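Local coordinates for hydrolase (Rhizobium meliloti, PDB 5HOE), which acts as an octameric carbohydrate acetylesterase of the GDSL-like (SGNH) hydrolase family, probably removing acetyl groups from sugars by cleaving ester bonds, at residues A69-T72 and S73-D76; R81-G84 and S85-L88; G204-G207 and I208-S211. All blocks are in the same frame, centred on the assembly; numbering follows the deposited sequence.

Contact 1. Residues A69-T72 and S73-D76; sequences ARTT and SLDD. With PO4 (phosphate ion), chain E.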
loop_
_atom_site.group_PDB
_atom_site.type_symbol
_atom_site.label_atom_id
_atom_site.label_comp_id
_atom_site.label_asym_id
_atom_site.label_seq_id
_atom_site.Cartn_x
_atom_site.Cartn_y
_atom_site.Cartn_z
ATOM N N ALA A 69 26.051 -0.289 -5.029
ATOM C CA ALA A 69 25.108 0.660 -4.422
ATOM C C ALA A 69 24.168 0.040 -3.385
ATOM O O ALA A 69 23.293 0.751 -2.833
ATOM C CB ALA A 69 24.324 1.474 -5.459
ATOM N N ARG A 70 24.349 -1.232 -3.047
ATOM C CA ARG A 70 23.481 -1.894 -2.070
ATOM C C ARG A 70 23.645 -1.321 -0.671
ATOM O O ARG A 70 24.767 -1.064 -0.204
ATOM C CB ARG A 70 23.774 -3.402 -2.033
ATOM C CG ARG A 70 22.968 -4.177 -0.985
ATOM C CD ARG A 70 23.281 -5.640 -1.048
ATOM N NE ARG A 70 22.438 -6.344 -1.991
ATOM C CZ ARG A 70 22.785 -7.446 -2.652
ATOM N NH1 ARG A 70 24.007 -7.971 -2.582
ATOM N NH2 ARG A 70 21.890 -8.032 -3.410
ATOM N N THR A 71 22.507 -1.131 -0.000
ATOM C CA THR A 71 22.426 -0.683 1.391
ATOM C C THR A 71 22.104 -1.866 2.320
ATOM O O THR A 71 21.668 -2.934 1.884
ATOM C CB THR A 71 21.307 0.340 1.548
ATOM O OG1 THR A 71 20.027 -0.309 1.388
ATOM C CG2 THR A 71 21.455 1.492 0.563
ATOM N N THR A 72 22.219 -1.640 3.631
ATOM C CA THR A 72 21.789 -2.684 4.568
ATOM C C THR A 72 20.270 -2.930 4.471
ATOM O O THR A 72 19.808 -4.067 4.257
ATOM C CB THR A 72 22.173 -2.345 6.023
ATOM O OG1 THR A 72 21.473 -1.184 6.481
ATOM C CG2 THR A 72 23.673 -2.174 6.209
ATOM N N SER A 73 19.471 -1.860 4.625
ATOM C CA SER A 73 18.034 -2.007 4.822
ATOM C C SER A 73 17.258 -0.794 4.351
ATOM O O SER A 73 16.159 -0.526 4.865
ATOM C CB SER A 73 17.715 -2.243 6.294
ATOM O OG SER A 73 18.221 -1.198 7.114
ATOM N N LEU A 74 17.793 -0.060 3.384
ATOM C CA LEU A 74 17.177 1.171 2.907
ATOM C C LEU A 74 16.728 1.025 1.462
ATOM O O LEU A 74 17.456 0.481 0.628
ATOM C CB LEU A 74 18.176 2.326 2.967
ATOM C CG LEU A 74 18.597 2.817 4.341
ATOM C CD1 LEU A 74 19.902 3.573 4.205
ATOM C CD2 LEU A 74 17.513 3.736 4.890
ATOM N N ASP A 75 15.556 1.574 1.148
ATOM C CA ASP A 75 15.126 1.693 -0.242
ATOM C C ASP A 75 15.776 2.928 -0.870
ATOM O O ASP A 75 15.621 4.041 -0.365
ATOM C CB ASP A 75 13.610 1.825 -0.334
ATOM C CG ASP A 75 12.871 0.572 0.096
ATOM O OD1 ASP A 75 13.416 -0.546 0.006
ATOM O OD2 ASP A 75 11.709 0.709 0.524
ATOM N N ASP A 76 16.518 2.731 -1.949
ATOM C CA ASP A 76 17.125 3.855 -2.661
ATOM C C ASP A 76 16.081 4.524 -3.560
ATOM O O ASP A 76 15.329 3.837 -4.268
ATOM C CB ASP A 76 18.307 3.361 -3.501
ATOM C CG ASP A 76 19.157 4.487 -4.085
ATOM O OD1 ASP A 76 18.701 5.197 -5.004
ATOM O OD2 ASP A 76 20.326 4.625 -3.663
HETATM P P PO4 E . 29.137 1.561 -4.126
HETATM O O1 PO4 E . 28.529 0.279 -3.633
HETATM O O2 PO4 E . 30.043 2.123 -3.063
HETATM O O3 PO4 E . 29.828 1.522 -5.466
HETATM O O4 PO4 E . 28.073 2.551 -4.476
HETATM O O HOH W 1 22.889 3.465 -2.673
#
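T71 and L74 meet across a tight bend in the loop that follows strand 60-66, with the threonine hydroxyl bridging the two limbs. T71 OG1 donates to L74 O over 2.8 Å, reaching a lone pair in the carbonyl plane; L82 O, from the chain just before helix 84-95, is a further partner of this hydroxyl. A chi1 of 69° puts OG1 between the backbone N and the carbonyl carbon of its own residue, turned inward toward the returning chain. Here packing is closest: the two side chains cross at about a right angle, and T71 OG1 lies 3.6 Å from L74 CB. At the tip of the bend the buried amide S73 N has no partner in the model. The T72 hydroxyl is held by D109, while S73 OG bonds to R116.

The loop's first limb also reaches a phosphate ion, probably from the crystallisation liquor, in what is likely the active-site pocket. A69 N gives a hydrogen bond of 2.9 Å to O1 of the phosphate, with an N-H...O angle of 157°. S25 N and N108 ND2 bond to the same ion, a set consistent with the oxyanion hole of SGNH hydrolases.

Away from the bend the limbs spread, and A69 and D76 are linked through solvent rather than directly. One water donates to both A69 O, at 2.7 Å, and D76 OD2, at 3.0 Å. D76 OD2 has a second partner in Y113 OH. D75, on the exposed side, turns away from the first limb.

Contact 2. Residues R81-G84 and S85-L88; sequences RLNG and STYL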
loop_
_atom_site.group_PDB
_atom_site.type_symbol
_atom_site.label_atom_id
_atom_site.label_comp_id
_atom_site.label_asym_id
_atom_site.label_seq_id
_atom_site.Cartn_x
_atom_site.Cartn_y
_atom_site.Cartn_z
ATOM N N ARG A 81 16.494 -1.966 -6.712
ATOM C CA ARG A 81 17.262 -3.192 -6.519
ATOM C C ARG A 81 18.139 -3.188 -5.267
ATOM O O ARG A 81 18.763 -4.217 -4.976
ATOM C CB ARG A 81 18.166 -3.420 -7.749
ATOM C CG ARG A 81 17.413 -3.679 -9.081
ATOM C CD ARG A 81 18.346 -3.680 -10.284
ATOM N NE ARG A 81 18.857 -2.335 -10.584
ATOM C CZ ARG A 81 19.571 -2.015 -11.661
ATOM N NH1 ARG A 81 19.848 -2.927 -12.590
ATOM N NH2 ARG A 81 19.994 -0.770 -11.815
ATOM N N LEU A 82 18.213 -2.070 -4.524
ATOM C CA LEU A 82 19.373 -1.803 -3.681
ATOM C C LEU A 82 19.190 -2.096 -2.187
ATOM O O LEU A 82 20.158 -1.958 -1.429
ATOM C CB LEU A 82 19.862 -0.362 -3.882
ATOM C CG LEU A 82 20.198 -0.019 -5.332
ATOM C CD1 LEU A 82 20.691 1.429 -5.427
ATOM C CD2 LEU A 82 21.214 -0.978 -5.920
ATOM N N ASN A 83 18.007 -2.490 -1.731
ATOM C CA ASN A 83 17.813 -2.799 -0.316
ATOM C C ASN A 83 18.339 -4.210 -0.036
ATOM O O ASN A 83 17.774 -5.204 -0.497
ATOM C CB ASN A 83 16.326 -2.665 0.022
ATOM C CG ASN A 83 16.032 -2.842 1.501
ATOM O OD1 ASN A 83 16.680 -3.633 2.198
ATOM N ND2 ASN A 83 15.028 -2.134 1.981
ATOM N N GLY A 84 19.411 -4.311 0.734
ATOM C CA GLY A 84 19.998 -5.618 0.988
ATOM C C GLY A 84 19.045 -6.564 1.701
ATOM O O GLY A 84 18.966 -7.759 1.375
ATOM N N SER A 85 18.298 -6.036 2.673
ATOM C CA SER A 85 17.415 -6.856 3.492
ATOM C C SER A 85 16.200 -7.352 2.695
ATOM O O SER A 85 15.533 -8.290 3.129
ATOM C CB SER A 85 16.980 -6.071 4.736
ATOM O OG SER A 85 16.017 -5.076 4.396
ATOM N N THR A 86 15.882 -6.715 1.560
ATOM C CA THR A 86 14.806 -7.226 0.713
ATOM C C THR A 86 15.199 -8.523 0.006
ATOM O O THR A 86 14.343 -9.383 -0.224
ATOM C CB THR A 86 14.400 -6.143 -0.293
ATOM O OG1 THR A 86 13.953 -4.986 0.418
ATOM C CG2 THR A 86 13.296 -6.632 -1.248
ATOM N N TYR A 87 16.469 -8.656 -0.376
ATOM C CA TYR A 87 16.997 -9.767 -1.174
ATOM C C TYR A 87 17.621 -10.883 -0.337
ATOM O O TYR A 87 17.627 -12.038 -0.779
ATOM C CB TYR A 87 18.073 -9.192 -2.116
ATOM C CG TYR A 87 18.804 -10.074 -3.138
ATOM C CD1 TYR A 87 19.956 -10.798 -2.804
ATOM C CD2 TYR A 87 18.388 -10.106 -4.465
ATOM C CE1 TYR A 87 20.635 -11.560 -3.762
ATOM C CE2 TYR A 87 19.056 -10.848 -5.415
ATOM C CZ TYR A 87 20.182 -11.565 -5.068
ATOM O OH TYR A 87 20.828 -12.310 -6.046
ATOM N N LEU A 88 18.159 -10.585 0.852
ATOM C CA LEU A 88 18.925 -11.600 1.579
ATOM C C LEU A 88 18.117 -12.855 1.911
ATOM O O LEU A 88 18.638 -13.963 1.710
ATOM C CB LEU A 88 19.613 -10.976 2.801
ATOM C CG LEU A 88 20.535 -11.902 3.598
ATOM C CD1 LEU A 88 21.679 -12.441 2.745
ATOM C CD2 LEU A 88 21.102 -11.177 4.798
HETATM O O HOH W 2 13.848 -2.560 4.628
#
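The backbone runs extended through N83 (phi -80°, psi 113°) and coils from G84 onward into helix 84-95, where G84 O receives L88 N at 3.0 Å, almost in line with the carbonyl bond, as well as Y87 N at 3.2 Å from above the carbonyl plane. Ahead of this turn the N83 side chain folds over the end of the helix. Its CG stands anti to the backbone N (chi1 -175°), which brings the amide over S85 and T86.

N83 OD1 is the focus of the contact. S85 OG donates to N83 OD1 over 2.7 Å, tilted slightly from the carboxamide plane. T86 N donates to N83 OD1 from the same face, well above that plane, at 3.2 Å. A third donor, S85 N, adds only a weak bond. T86 N is shared with the main chain, bonding N83 O as well at 3.2 Å. Over that same face T86 OG1 rests 3.2 Å from N83 CG, nearly straight above it, with the two side chains crossing at about a right angle.

The other end of the amide is held too: N83 ND2 gives its hydrogens to D75 OD1 and, over 2.9 Å, to a water that also makes a weak bond to S85 OG. With both ends bound, the rotation of the amide is fixed. K127 is a further partner of S85 OG. Farther along the helix, Y87 swings away to bond E65 through OH and to stack on Y87 of the second subunit.

The bonds to N83 OD1 from T86 N and, weakly, from S85 N make N83 an asparagine N-cap of helix 84-95, its side-chain oxygen taking up N-H groups of the first turn, which lack the i-4 carbonyl partners of the helix body.

Contact 3. Residues G204-G207 and I208-S211; sequences GIDG and IHLS. With PO4 (phosphate ion), chain E.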
loop_
_atom_site.group_PDB
_atom_site.type_symbol
_atom_site.label_atom_id
_atom_site.label_comp_id
_atom_site.label_asym_id
_atom_site.label_seq_id
_atom_site.Cartn_x
_atom_site.Cartn_y
_atom_site.Cartn_z
ATOM N N GLY A 204 41.314 3.490 -3.507
ATOM C CA GLY A 204 41.009 3.785 -4.896
ATOM C C GLY A 204 40.959 5.278 -5.168
ATOM O O GLY A 204 40.670 6.084 -4.284
ATOM N N ILE A 205 41.227 5.641 -6.432
ATOM C CA ILE A 205 41.347 7.053 -6.808
ATOM C C ILE A 205 40.059 7.825 -6.531
ATOM O O ILE A 205 40.097 9.043 -6.314
ATOM C CB ILE A 205 41.834 7.207 -8.272
ATOM C CG1 ILE A 205 41.955 8.685 -8.657
ATOM C CG2 ILE A 205 40.908 6.467 -9.233
ATOM C CD1 ILE A 205 42.749 9.529 -7.661
ATOM N N ASP A 206 38.908 7.147 -6.530
ATOM C CA ASP A 206 37.642 7.831 -6.293
ATOM C C ASP A 206 37.314 8.066 -4.815
ATOM O O ASP A 206 36.337 8.766 -4.542
ATOM C CB ASP A 206 36.471 7.127 -7.010
ATOM C CG ASP A 206 36.291 5.665 -6.600
ATOM O OD1 ASP A 206 36.858 5.221 -5.566
ATOM O OD2 ASP A 206 35.529 4.954 -7.304
ATOM N N GLY A 207 38.115 7.549 -3.865
ATOM C CA GLY A 207 37.844 7.687 -2.446
ATOM C C GLY A 207 36.806 6.726 -1.887
ATOM O O GLY A 207 36.413 6.879 -0.719
ATOM N N ILE A 208 36.343 5.746 -2.684
ATOM C CA ILE A 208 35.251 4.841 -2.306
ATOM C C ILE A 208 35.660 3.377 -2.510
ATOM O O ILE A 208 35.446 2.530 -1.643
ATOM C CB ILE A 208 33.975 5.161 -3.117
ATOM C CG1 ILE A 208 33.473 6.571 -2.816
ATOM C CG2 ILE A 208 32.873 4.150 -2.806
ATOM C CD1 ILE A 208 32.652 7.175 -3.923
ATOM N N HIS A 209 36.254 3.067 -3.657
ATOM C CA HIS A 209 36.536 1.692 -4.020
ATOM C C HIS A 209 38.011 1.357 -3.797
ATOM O O HIS A 209 38.798 2.186 -3.324
ATOM C CB HIS A 209 36.034 1.434 -5.442
ATOM C CG HIS A 209 34.593 1.799 -5.638
ATOM N ND1 HIS A 209 34.194 2.947 -6.288
ATOM C CD2 HIS A 209 33.458 1.181 -5.240
ATOM C CE1 HIS A 209 32.870 3.007 -6.297
ATOM N NE2 HIS A 209 32.402 1.962 -5.645
ATOM N N LEU A 210 38.371 0.100 -4.091
ATOM C CA LEU A 210 39.653 -0.468 -3.685
ATOM C C LEU A 210 40.462 -0.953 -4.885
ATOM O O LEU A 210 39.917 -1.305 -5.932
ATOM C CB LEU A 210 39.436 -1.636 -2.713
ATOM C CG LEU A 210 38.447 -1.495 -1.558
ATOM C CD1 LEU A 210 38.270 -2.841 -0.882
ATOM C CD2 LEU A 210 38.957 -0.460 -0.607
ATOM N N SER A 211 41.782 -0.949 -4.720
ATOM C CA SER A 211 42.696 -1.517 -5.696
ATOM C C SER A 211 42.688 -3.036 -5.627
ATOM O O SER A 211 42.248 -3.633 -4.643
ATOM C CB SER A 211 44.111 -1.007 -5.423
ATOM O OG SER A 211 44.658 -1.589 -4.257
HETATM P P PO4 E . 29.137 1.561 -4.126
HETATM O O1 PO4 E . 28.529 0.279 -3.633
HETATM O O2 PO4 E . 30.043 2.123 -3.063
HETATM O O3 PO4 E . 29.828 1.522 -5.466
HETATM O O4 PO4 E . 28.073 2.551 -4.476
#
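D206 and H209 lie in the loop before helix 212-229 and, with S25, fit the Ser-His-Asp triad of SGNH hydrolases, so this is probably the active site. D206 is the third residue of a type I turn, G204 to G207. H209 ND1 donates to D206 OD2 over 2.6 Å; the N-H...O angle is 167°, and the oxygen lies near the ring plane and is met on its syn side. Carboxylate and imidazole planes are nevertheless 54° apart. The other oxygen, D206 OD1, serves the backbone: H209 N reaches it almost straight at 2.9 Å, while I208 N comes from above the carboxylate plane at 3.0 Å. D206 CG sits between its own backbone N and carbonyl carbon (chi1 58°), turning both oxygens toward these donors. I208 CG2 lies 3.6 Å above one face of the imidazole, over its centre, and W30 also stacks on the ring. G204 N bonds H209 O at 2.8 Å. Elsewhere on the ring's edge, in its plane, H209 NE2 donates to phosphate O3 over 2.6 Å. With ND1 tied to D206, the ring is oriented so that NE2 faces the pocket, as expected if H209 is the base that serves S25 in ester cleavage.

In the fold
From the N terminus, the chain leaves strand 60-66, bends through contact 1 and returns into contact 2, which starts helix 84-95. None of the three contacts nests in or crosses another; they follow in series. Contacts 1 and 2 nevertheless touch, their centres 7 Å apart, through probable backbone bonds of T71 with L82 and G84 that close the loop between them, and both also meet the second subunit. Contact 3 comes much later, closing a short turn within the loop between strand 192-195 and helix 212-229. Its centre is about 20 Å from that of contact 1, yet both hold the same phosphate, so two loops distant in sequence converge on one phosphate site.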